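Local coordinates for uncharacterized protein (Pseudomonas aeruginosa UCBPP-PA14, PDB 3FD9) that acts as the antiactivator ExsD, a negative regulator of type III secretion genes that probably blocks self-association and DNA binding of the activator ExsA until inducing signals arrive, at residues A[34-39]-A[70-75]; A[49-54]-A[82-87]; A[105-110]-A[237-242]. All blocks are in the same frame, centred on the assembly; numbering follows the deposited sequence.

Contact 1 of 3, residues A[34-39]-A[70-75]; sequences ALLQRM and RQILLC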
loop_
_atom_site.group_PDB
_atom_site.type_symbol
_atom_site.label_atom_id
_atom_site.label_comp_id
_atom_site.label_asym_id
_atom_site.label_seq_id
_atom_site.Cartn_x
_atom_site.Cartn_y
_atom_site.Cartn_z
ATOM N N ALA A 34 5.226 -5.761 -12.392
ATOM C CA ALA A 34 5.070 -6.894 -13.295
ATOM C C ALA A 34 5.518 -6.548 -14.705
ATOM O O ALA A 34 6.077 -7.385 -15.414
ATOM C CB ALA A 34 3.619 -7.384 -13.303
ATOM N N LEU A 35 5.261 -5.315 -15.118
ATOM C CA LEU A 35 5.599 -4.898 -16.466
ATOM C C LEU A 35 7.105 -4.752 -16.558
ATOM O O LEU A 35 7.734 -5.193 -17.520
ATOM C CB LEU A 35 4.915 -3.578 -16.791
ATOM C CG LEU A 35 5.298 -2.928 -18.117
ATOM C CD1 LEU A 35 5.093 -3.876 -19.291
ATOM C CD2 LEU A 35 4.509 -1.633 -18.303
ATOM N N LEU A 36 7.677 -4.129 -15.535
ATOM C CA LEU A 36 9.112 -3.948 -15.451
ATOM C C LEU A 36 9.828 -5.290 -15.429
ATOM O O LEU A 36 10.845 -5.454 -16.089
ATOM C CB LEU A 36 9.479 -3.127 -14.216
ATOM C CG LEU A 36 8.954 -1.694 -14.200
ATOM C CD1 LEU A 36 9.195 -1.050 -12.852
ATOM C CD2 LEU A 36 9.591 -0.885 -15.312
ATOM N N GLN A 37 9.297 -6.254 -14.688
ATOM C CA GLN A 37 9.948 -7.550 -14.591
ATOM C C GLN A 37 9.975 -8.248 -15.934
ATOM O O GLN A 37 10.921 -8.958 -16.254
ATOM C CB GLN A 37 9.286 -8.427 -13.538
ATOM C CG GLN A 37 9.789 -8.126 -12.143
ATOM C CD GLN A 37 9.077 -8.914 -11.061
ATOM O OE1 GLN A 37 7.942 -9.373 -11.242
ATOM N NE2 GLN A 37 9.744 -9.071 -9.915
ATOM N N ARG A 38 8.942 -8.036 -16.733
ATOM C CA ARG A 38 8.850 -8.695 -18.032
ATOM C C ARG A 38 9.799 -8.048 -19.039
ATOM O O ARG A 38 10.382 -8.735 -19.889
ATOM C CB ARG A 38 7.407 -8.654 -18.538
ATOM C CG ARG A 38 7.235 -9.136 -19.945
ATOM C CD ARG A 38 7.615 -10.606 -20.071
ATOM N NE ARG A 38 6.748 -11.489 -19.300
ATOM C CZ ARG A 38 6.895 -12.809 -19.238
ATOM N NH1 ARG A 38 7.876 -13.400 -19.901
ATOM N NH2 ARG A 38 6.063 -13.545 -18.514
HETATM N N MSE A 39 9.954 -6.729 -18.937
HETATM C CA MSE A 39 10.648 -5.972 -19.969
HETATM C C MSE A 39 12.145 -5.829 -19.703
HETATM O O MSE A 39 12.958 -5.788 -20.634
HETATM C CB MSE A 39 10.007 -4.596 -20.137
HETATM C CG MSE A 39 8.542 -4.659 -20.463
HETATM SE SE MSE A 39 8.182 -5.784 -22.027
HETATM C CE MSE A 39 6.409 -6.408 -21.542
ATOM N N ARG A 70 7.809 4.509 -18.395
ATOM C CA ARG A 70 8.274 4.548 -19.777
ATOM C C ARG A 70 9.754 4.928 -19.858
ATOM O O ARG A 70 10.530 4.256 -20.546
ATOM C CB ARG A 70 7.436 5.497 -20.639
ATOM C CG ARG A 70 7.450 5.115 -22.107
ATOM C CD ARG A 70 6.854 6.188 -23.010
ATOM N NE ARG A 70 7.871 7.074 -23.581
ATOM C CZ ARG A 70 7.916 8.385 -23.378
ATOM N NH1 ARG A 70 6.992 8.965 -22.628
ATOM N NH2 ARG A 70 8.872 9.118 -23.934
ATOM N N GLN A 71 10.134 5.992 -19.152
ATOM C CA GLN A 71 11.511 6.476 -19.155
ATOM C C GLN A 71 12.485 5.406 -18.697
ATOM O O GLN A 71 13.563 5.250 -19.267
ATOM C CB GLN A 71 11.659 7.720 -18.285
ATOM C CG GLN A 71 11.180 9.000 -18.964
ATOM C CD GLN A 71 11.996 9.360 -20.201
ATOM O OE1 GLN A 71 13.231 9.420 -20.150
ATOM N NE2 GLN A 71 11.309 9.604 -21.317
ATOM N N ILE A 72 12.106 4.664 -17.666
ATOM C CA ILE A 72 12.911 3.536 -17.223
ATOM C C ILE A 72 13.161 2.589 -18.390
ATOM O O ILE A 72 14.306 2.294 -18.721
ATOM C CB ILE A 72 12.221 2.769 -16.090
ATOM C CG1 ILE A 72 12.198 3.621 -14.827
ATOM C CG2 ILE A 72 12.936 1.457 -15.833
ATOM C CD1 ILE A 72 11.391 3.038 -13.707
ATOM N N LEU A 73 12.084 2.133 -19.024
ATOM C CA LEU A 73 12.198 1.216 -20.155
ATOM C C LEU A 73 13.019 1.827 -21.285
ATOM O O LEU A 73 13.749 1.131 -21.997
ATOM C CB LEU A 73 10.815 0.803 -20.669
ATOM C CG LEU A 73 9.946 0.005 -19.694
ATOM C CD1 LEU A 73 8.771 -0.588 -20.428
ATOM C CD2 LEU A 73 10.737 -1.092 -19.002
ATOM N N LEU A 74 12.894 3.138 -21.442
ATOM C CA LEU A 74 13.587 3.847 -22.501
ATOM C C LEU A 74 15.085 3.813 -22.242
ATOM O O LEU A 74 15.853 3.206 -22.996
ATOM C CB LEU A 74 13.095 5.292 -22.553
ATOM C CG LEU A 74 13.418 6.095 -23.807
ATOM C CD1 LEU A 74 13.166 5.264 -25.045
ATOM C CD2 LEU A 74 12.580 7.360 -23.831
ATOM N N CYS A 75 15.485 4.464 -21.156
ATOM C CA CYS A 75 16.882 4.558 -20.778
ATOM C C CYS A 75 17.576 3.209 -20.677
ATOM O O CYS A 75 18.772 3.115 -20.915
ATOM C CB CYS A 75 17.014 5.301 -19.458
ATOM S SG CYS A 75 16.488 7.012 -19.576
#

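Contact 2 of 3, residues A[49-54]-A[82-87]; sequences FRCEWL and GWCAEL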
loop_
_atom_site.group_PDB
_atom_site.type_symbol
_atom_site.label_atom_id
_atom_site.label_comp_id
_atom_site.label_asym_id
_atom_site.label_seq_id
_atom_site.Cartn_x
_atom_site.Cartn_y
_atom_site.Cartn_z
ATOM N N PHE A 49 17.155 -0.904 -9.323
ATOM C CA PHE A 49 16.754 -0.854 -7.927
ATOM C C PHE A 49 17.787 -0.148 -7.071
ATOM O O PHE A 49 17.452 0.407 -6.030
ATOM C CB PHE A 49 16.465 -2.254 -7.375
ATOM C CG PHE A 49 15.182 -2.853 -7.882
ATOM C CD1 PHE A 49 15.099 -4.201 -8.182
ATOM C CD2 PHE A 49 14.063 -2.061 -8.077
ATOM C CE1 PHE A 49 13.913 -4.754 -8.655
ATOM C CE2 PHE A 49 12.877 -2.606 -8.552
ATOM C CZ PHE A 49 12.803 -3.950 -8.841
ATOM N N ARG A 50 19.039 -0.156 -7.516
ATOM C CA ARG A 50 20.121 0.431 -6.736
ATOM C C ARG A 50 20.519 1.832 -7.191
ATOM O O ARG A 50 21.356 2.482 -6.558
ATOM C CB ARG A 50 21.342 -0.491 -6.745
ATOM C CG ARG A 50 21.455 -1.377 -5.510
ATOM C CD ARG A 50 22.379 -2.560 -5.745
ATOM N NE ARG A 50 23.424 -2.252 -6.717
ATOM C CZ ARG A 50 23.522 -2.824 -7.913
ATOM N NH1 ARG A 50 22.639 -3.746 -8.280
ATOM N NH2 ARG A 50 24.504 -2.483 -8.738
ATOM N N CYS A 51 19.917 2.307 -8.275
ATOM C CA CYS A 51 20.353 3.569 -8.860
ATOM C C CYS A 51 19.927 4.782 -8.033
ATOM O O CYS A 51 18.944 4.735 -7.301
ATOM C CB CYS A 51 19.886 3.682 -10.316
ATOM S SG CYS A 51 18.198 4.237 -10.554
ATOM N N GLU A 52 20.678 5.869 -8.154
ATOM C CA GLU A 52 20.459 7.061 -7.330
ATOM C C GLU A 52 19.085 7.683 -7.508
ATOM O O GLU A 52 18.452 8.079 -6.535
ATOM C CB GLU A 52 21.531 8.112 -7.616
ATOM C CG GLU A 52 22.852 7.850 -6.921
ATOM C CD GLU A 52 22.787 8.154 -5.434
ATOM O OE1 GLU A 52 21.661 8.222 -4.882
ATOM O OE2 GLU A 52 23.866 8.329 -4.821
ATOM N N TRP A 53 18.643 7.784 -8.761
ATOM C CA TRP A 53 17.349 8.376 -9.105
ATOM C C TRP A 53 16.229 7.669 -8.376
ATOM O O TRP A 53 15.462 8.292 -7.657
ATOM C CB TRP A 53 17.108 8.307 -10.613
ATOM C CG TRP A 53 15.760 8.790 -11.047
ATOM C CD1 TRP A 53 15.339 10.086 -11.122
ATOM C CD2 TRP A 53 14.657 7.987 -11.496
ATOM N NE1 TRP A 53 14.043 10.141 -11.575
ATOM C CE2 TRP A 53 13.598 8.865 -11.810
ATOM C CE3 TRP A 53 14.455 6.608 -11.646
ATOM C CZ2 TRP A 53 12.364 8.419 -12.268
ATOM C CZ3 TRP A 53 13.228 6.162 -12.104
ATOM C CH2 TRP A 53 12.194 7.069 -12.410
ATOM N N LEU A 54 16.144 6.360 -8.551
ATOM C CA LEU A 54 15.067 5.605 -7.934
ATOM C C LEU A 54 15.205 5.624 -6.411
ATOM O O LEU A 54 14.213 5.577 -5.692
ATOM C CB LEU A 54 15.026 4.174 -8.474
ATOM C CG LEU A 54 13.791 3.358 -8.083
ATOM C CD1 LEU A 54 12.504 4.125 -8.383
ATOM C CD2 LEU A 54 13.779 2.005 -8.780
ATOM N N GLY A 82 25.767 2.396 -17.453
ATOM C CA GLY A 82 25.470 3.568 -16.650
ATOM C C GLY A 82 24.218 4.266 -17.141
ATOM O O GLY A 82 24.109 5.487 -17.052
ATOM N N TRP A 83 23.276 3.475 -17.657
ATOM C CA TRP A 83 22.028 3.988 -18.218
ATOM C C TRP A 83 21.191 4.718 -17.175
ATOM O O TRP A 83 20.506 5.690 -17.490
ATOM C CB TRP A 83 21.217 2.859 -18.841
ATOM C CG TRP A 83 20.867 1.746 -17.887
ATOM C CD1 TRP A 83 21.664 0.698 -17.514
ATOM C CD2 TRP A 83 19.619 1.557 -17.209
ATOM N NE1 TRP A 83 20.992 -0.121 -16.637
ATOM C CE2 TRP A 83 19.734 0.386 -16.433
ATOM C CE3 TRP A 83 18.414 2.270 -17.176
ATOM C CZ2 TRP A 83 18.701 -0.083 -15.634
ATOM C CZ3 TRP A 83 17.392 1.804 -16.384
ATOM C CH2 TRP A 83 17.537 0.639 -15.624
ATOM N N CYS A 84 21.258 4.251 -15.935
ATOM C CA CYS A 84 20.552 4.895 -14.836
ATOM C C CYS A 84 20.871 6.383 -14.729
ATOM O O CYS A 84 20.068 7.165 -14.224
ATOM C CB CYS A 84 20.911 4.215 -13.520
ATOM S SG CYS A 84 20.416 2.502 -13.431
ATOM N N ALA A 85 22.051 6.768 -15.192
ATOM C CA ALA A 85 22.504 8.141 -15.054
ATOM C C ALA A 85 21.701 9.089 -15.933
ATOM O O ALA A 85 21.854 10.305 -15.831
ATOM C CB ALA A 85 23.987 8.239 -15.380
ATOM N N GLU A 86 20.852 8.534 -16.795
ATOM C CA GLU A 86 20.052 9.339 -17.715
ATOM C C GLU A 86 18.639 9.562 -17.206
ATOM O O GLU A 86 17.852 10.282 -17.820
ATOM C CB GLU A 86 20.008 8.692 -19.097
ATOM C CG GLU A 86 21.236 8.974 -19.935
ATOM C CD GLU A 86 21.449 10.466 -20.150
ATOM O OE1 GLU A 86 20.471 11.152 -20.532
ATOM O OE2 GLU A 86 22.587 10.951 -19.939
ATOM N N LEU A 87 18.317 8.938 -16.081
ATOM C CA LEU A 87 16.991 9.062 -15.503
ATOM C C LEU A 87 16.852 10.367 -14.741
ATOM O O LEU A 87 17.721 10.727 -13.955
ATOM C CB LEU A 87 16.714 7.894 -14.558
ATOM C CG LEU A 87 16.572 6.531 -15.225
ATOM C CD1 LEU A 87 16.531 5.437 -14.182
ATOM C CD2 LEU A 87 15.334 6.515 -16.076
#

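Contact 3 of 3, residues A[105-110]-A[237-242]; sequences LPVYGW and QAWLHE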
loop_
_atom_site.group_PDB
_atom_site.type_symbol
_atom_site.label_atom_id
_atom_site.label_comp_id
_atom_site.label_asym_id
_atom_site.label_seq_id
_atom_site.Cartn_x
_atom_site.Cartn_y
_atom_site.Cartn_z
ATOM N N LEU A 105 11.715 20.323 1.140
ATOM C CA LEU A 105 12.036 19.231 2.055
ATOM C C LEU A 105 13.476 18.710 1.927
ATOM O O LEU A 105 14.173 18.552 2.930
ATOM C CB LEU A 105 11.030 18.087 1.906
ATOM C CG LEU A 105 9.636 18.356 2.452
ATOM C CD1 LEU A 105 8.858 17.067 2.495
ATOM C CD2 LEU A 105 9.691 18.981 3.843
ATOM N N PRO A 106 13.926 18.426 0.696
ATOM C CA PRO A 106 15.338 18.054 0.523
ATOM C C PRO A 106 16.277 19.145 1.035
ATOM O O PRO A 106 17.204 18.880 1.805
ATOM C CB PRO A 106 15.481 17.927 -0.991
ATOM C CG PRO A 106 14.098 17.557 -1.460
ATOM C CD PRO A 106 13.168 18.330 -0.562
ATOM N N VAL A 107 16.028 20.375 0.609
ATOM C CA VAL A 107 16.854 21.505 1.004
ATOM C C VAL A 107 16.919 21.649 2.514
ATOM O O VAL A 107 17.975 21.951 3.071
ATOM C CB VAL A 107 16.334 22.812 0.392
ATOM C CG1 VAL A 107 16.907 24.013 1.125
ATOM C CG2 VAL A 107 16.673 22.856 -1.098
ATOM N N TYR A 108 15.794 21.436 3.181
ATOM C CA TYR A 108 15.757 21.600 4.630
ATOM C C TYR A 108 16.524 20.495 5.325
ATOM O O TYR A 108 17.159 20.722 6.340
ATOM C CB TYR A 108 14.322 21.640 5.154
ATOM C CG TYR A 108 14.261 21.944 6.629
ATOM C CD1 TYR A 108 14.037 23.243 7.086
ATOM C CD2 TYR A 108 14.457 20.944 7.570
ATOM C CE1 TYR A 108 13.991 23.531 8.441
ATOM C CE2 TYR A 108 14.417 21.220 8.922
ATOM C CZ TYR A 108 14.182 22.515 9.351
ATOM O OH TYR A 108 14.133 22.786 10.696
ATOM N N GLY A 109 16.454 19.289 4.779
ATOM C CA GLY A 109 17.229 18.187 5.318
ATOM C C GLY A 109 18.708 18.480 5.188
ATOM O O GLY A 109 19.494 18.208 6.090
ATOM N N TRP A 110 19.084 19.043 4.050
ATOM C CA TRP A 110 20.461 19.443 3.817
ATOM C C TRP A 110 20.869 20.566 4.776
ATOM O O TRP A 110 21.850 20.439 5.497
ATOM C CB TRP A 110 20.653 19.866 2.362
ATOM C CG TRP A 110 22.030 20.302 2.061
ATOM C CD1 TRP A 110 23.068 19.520 1.641
ATOM C CD2 TRP A 110 22.546 21.632 2.167
ATOM N NE1 TRP A 110 24.197 20.285 1.475
ATOM C CE2 TRP A 110 23.901 21.586 1.793
ATOM C CE3 TRP A 110 21.993 22.858 2.538
ATOM C CZ2 TRP A 110 24.707 22.716 1.779
ATOM C CZ3 TRP A 110 22.796 23.982 2.525
ATOM C CH2 TRP A 110 24.139 23.902 2.153
ATOM N N GLN A 237 18.292 24.491 -10.161
ATOM C CA GLN A 237 18.689 23.135 -10.527
ATOM C C GLN A 237 20.155 22.945 -10.174
ATOM O O GLN A 237 20.511 22.007 -9.472
ATOM C CB GLN A 237 18.447 22.865 -12.016
ATOM C CG GLN A 237 18.439 21.389 -12.393
ATOM C CD GLN A 237 19.828 20.865 -12.727
ATOM O OE1 GLN A 237 20.786 21.637 -12.841
ATOM N NE2 GLN A 237 19.941 19.555 -12.901
ATOM N N ALA A 238 20.993 23.865 -10.637
ATOM C CA ALA A 238 22.434 23.802 -10.405
ATOM C C ALA A 238 22.772 23.803 -8.921
ATOM O O ALA A 238 23.673 23.095 -8.484
ATOM C CB ALA A 238 23.121 24.959 -11.093
ATOM N N TRP A 239 22.056 24.615 -8.151
ATOM C CA TRP A 239 22.316 24.726 -6.723
ATOM C C TRP A 239 22.079 23.386 -6.047
ATOM O O TRP A 239 22.906 22.919 -5.269
ATOM C CB TRP A 239 21.414 25.783 -6.095
ATOM C CG TRP A 239 21.836 26.191 -4.730
ATOM C CD1 TRP A 239 22.718 27.174 -4.412
ATOM C CD2 TRP A 239 21.382 25.643 -3.485
ATOM N NE1 TRP A 239 22.856 27.268 -3.051
ATOM C CE2 TRP A 239 22.042 26.341 -2.456
ATOM C CE3 TRP A 239 20.485 24.628 -3.140
ATOM C CZ2 TRP A 239 21.841 26.058 -1.112
ATOM C CZ3 TRP A 239 20.286 24.347 -1.799
ATOM C CH2 TRP A 239 20.960 25.061 -0.803
ATOM N N LEU A 240 20.941 22.771 -6.353
ATOM C CA LEU A 240 20.558 21.512 -5.732
ATOM C C LEU A 240 21.534 20.441 -6.147
ATOM O O LEU A 240 21.986 19.640 -5.334
ATOM C CB LEU A 240 19.153 21.106 -6.172
ATOM C CG LEU A 240 18.005 22.022 -5.758
ATOM C CD1 LEU A 240 16.697 21.550 -6.390
ATOM C CD2 LEU A 240 17.894 22.061 -4.255
ATOM N N HIS A 241 21.848 20.433 -7.434
ATOM C CA HIS A 241 22.745 19.441 -8.003
ATOM C C HIS A 241 24.123 19.438 -7.335
ATOM O O HIS A 241 24.615 18.398 -6.925
ATOM C CB HIS A 241 22.884 19.671 -9.504
ATOM C CG HIS A 241 23.489 18.514 -10.230
ATOM N ND1 HIS A 241 24.524 18.657 -11.126
ATOM C CD2 HIS A 241 23.212 17.190 -10.179
ATOM C CE1 HIS A 241 24.856 17.470 -11.602
ATOM N NE2 HIS A 241 24.076 16.563 -11.043
ATOM N N GLU A 242 24.740 20.605 -7.219
ATOM C CA GLU A 242 26.064 20.705 -6.618
ATOM C C GLU A 242 26.089 20.243 -5.174
ATOM O O GLU A 242 27.146 20.201 -4.542
ATOM C CB GLU A 242 26.577 22.137 -6.711
ATOM C CG GLU A 242 27.264 22.448 -8.036
ATOM C CD GLU A 242 27.188 23.912 -8.401
ATOM O OE1 GLU A 242 27.353 24.766 -7.497
ATOM O OE2 GLU A 242 26.965 24.205 -9.597
#

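Contact 1 of 3, residues A[34-39]-A[70-75]
Leu-73 reaches over from helix 66-76 to touch both Leu-36 and Met-39, which sit one turn apart on helix 30-39, both helices lying in the ExsD N-terminal domain region. From CB the chain turns beside the backbone N (chi1 -64°), and this swings the fork at CG across to the other helix. CD2 lies 3.8 Å from CB of Met-39 and 3.9 Å from CD2 of Leu-36, wedged between the two, while CD1 meets CG of Met-39 at 4.1 Å. Beyond CG, Met-39, present as selenomethionine, bends at chi2 and carries its selenium away from helix 66-76. The pair borders the second subunit: Met-39 packs on Trp-193 and Leu-73 on Leu-201 of that neighbour. Ile-72, which precedes Leu-73, adds CG2, 4.1 Å from CD2 of Leu-36, the two side chains crossing at about a right angle. The segments run almost parallel, 9° between their axes, but stand 11.1 Å apart; Leu-36 and Leu-73 span this by their methyls, and Met-39 contributes the base of its chain. With methyl and methylene groups alone doing the touching, the adhesion is dispersive and hydrophobic, and it lacks the directionality that hydrogen bonds would give.

Contact 2 of 3, residues A[49-54]-A[82-87]
A buried apolar contact joins Cys-51 and Trp-53, at the junction of helices 42-50 and 52-60, to Cys-84, in the 3-10 segment 83-86, and Leu-87, both in the connection between helix 66-76 and strand 90-92. Leu-87 lies over a face of the Trp-53 indole in a CH-pi contact: its CB is 4.0 Å from the centroid of the five-membered ring and 26° off the normal. From there CD1 extends along to the six-membered ring and meets CE3 of Trp-53 at 3.5 Å. With CG anti to the backbone N (chi1 175°), Trp-53 carries its indole out toward Leu-87, and NE1 hydrogen-bonds OD2 of Asp-89, two residues beyond Leu-87, so a polar bond adds to the packing of the same indole. Cys-51 occupies the N-cap position of helix 52-60. Its SG accepts a nearly straight bond from Leu-54 N, at 3.6 Å and 167°, a sulfur standing in for the more familiar oxygen cap. That SG is 4.0 Å from SG of Cys-84, too long for a disulfide; instead CB of Cys-51 lies against both CB and SG of Cys-84, 3.4 Å from each. Ile-72 of helix 66-76 also packs against the Trp-53 indole.

Contact 3 of 3, residues A[105-110]-A[237-242]
Two indoles, Trp-110 and Trp-239, meet in a T-shaped pair, with the edge of Trp-239 turned toward the face of Trp-110. Their six-membered rings have centroids 5.5 Å apart and planes inclined at 74°. The atom that leads is CH2 of Trp-239, which lies 4.0 Å from CZ3 of Trp-110, next to CE3. In the plane of Trp-239, at its edge, sits CD2 of its own neighbour Leu-240. Val-107 CG2 comes up to the same indole obliquely, 4.0 Å from CZ3 of Trp-239. Beyond the two segments, Arg-243 makes a cation-pi contact with Trp-239 and also touches Trp-110, while Cys-218 and Leu-219 of helix 217-223 pack on Trp-239.

Both tryptophans direct CG anti to the backbone N, with chi1 179° at Trp-110, which extends the two ring systems from their helices into the shared space. Val-107, one turn before Trp-110, supplies the other half of the contact. Its CG2 faces both Trp-239 and Leu-240, reaching CD2 of Leu-240 at 3.5 Å, and so a single methyl serves both partners. The helices cross at 42° with axes 11.8 Å apart, a spacing that these bulky side chains span. Helix 96-115 is kinked at Pro-106, just before Val-107. Tyr-108 takes another direction and stacks on Trp-193, and its side chain also packs on Arg-38 of the third subunit. The contact thus joins helix 96-115 to helix 232-241 of the ExsD C-terminal family region. Between the segments the attraction is dispersive and aromatic: the positive rim of one indole meets the pi cloud of the other, favouring the steep interplanar angle, and the guanidinium of Arg-243 probably adds an electrostatic component.

How the contacts relate
Contacts 1 and 2 belong to one N-terminal helical unit, their centres about 13 Å apart and their segments alternating along the chain. They touch directly: Ile-72 meets Trp-53, and Cys-75 packs on Leu-87. Contact 1 pairs two N-terminal helices, and contact 2 fastens the connection after helix 66-76 to the junction of helices 42-50 and 52-60. Contact 3 comes later in sequence, its centre about 28 Å from that of contact 1 and about 18 Å from that of contact 2, touching neither. With 126 residues between its segments, including the long hairpin helices 119-147 and 157-189, it brings together the chain before and after the hairpin. Contacts 1 and 3 both border other subunits.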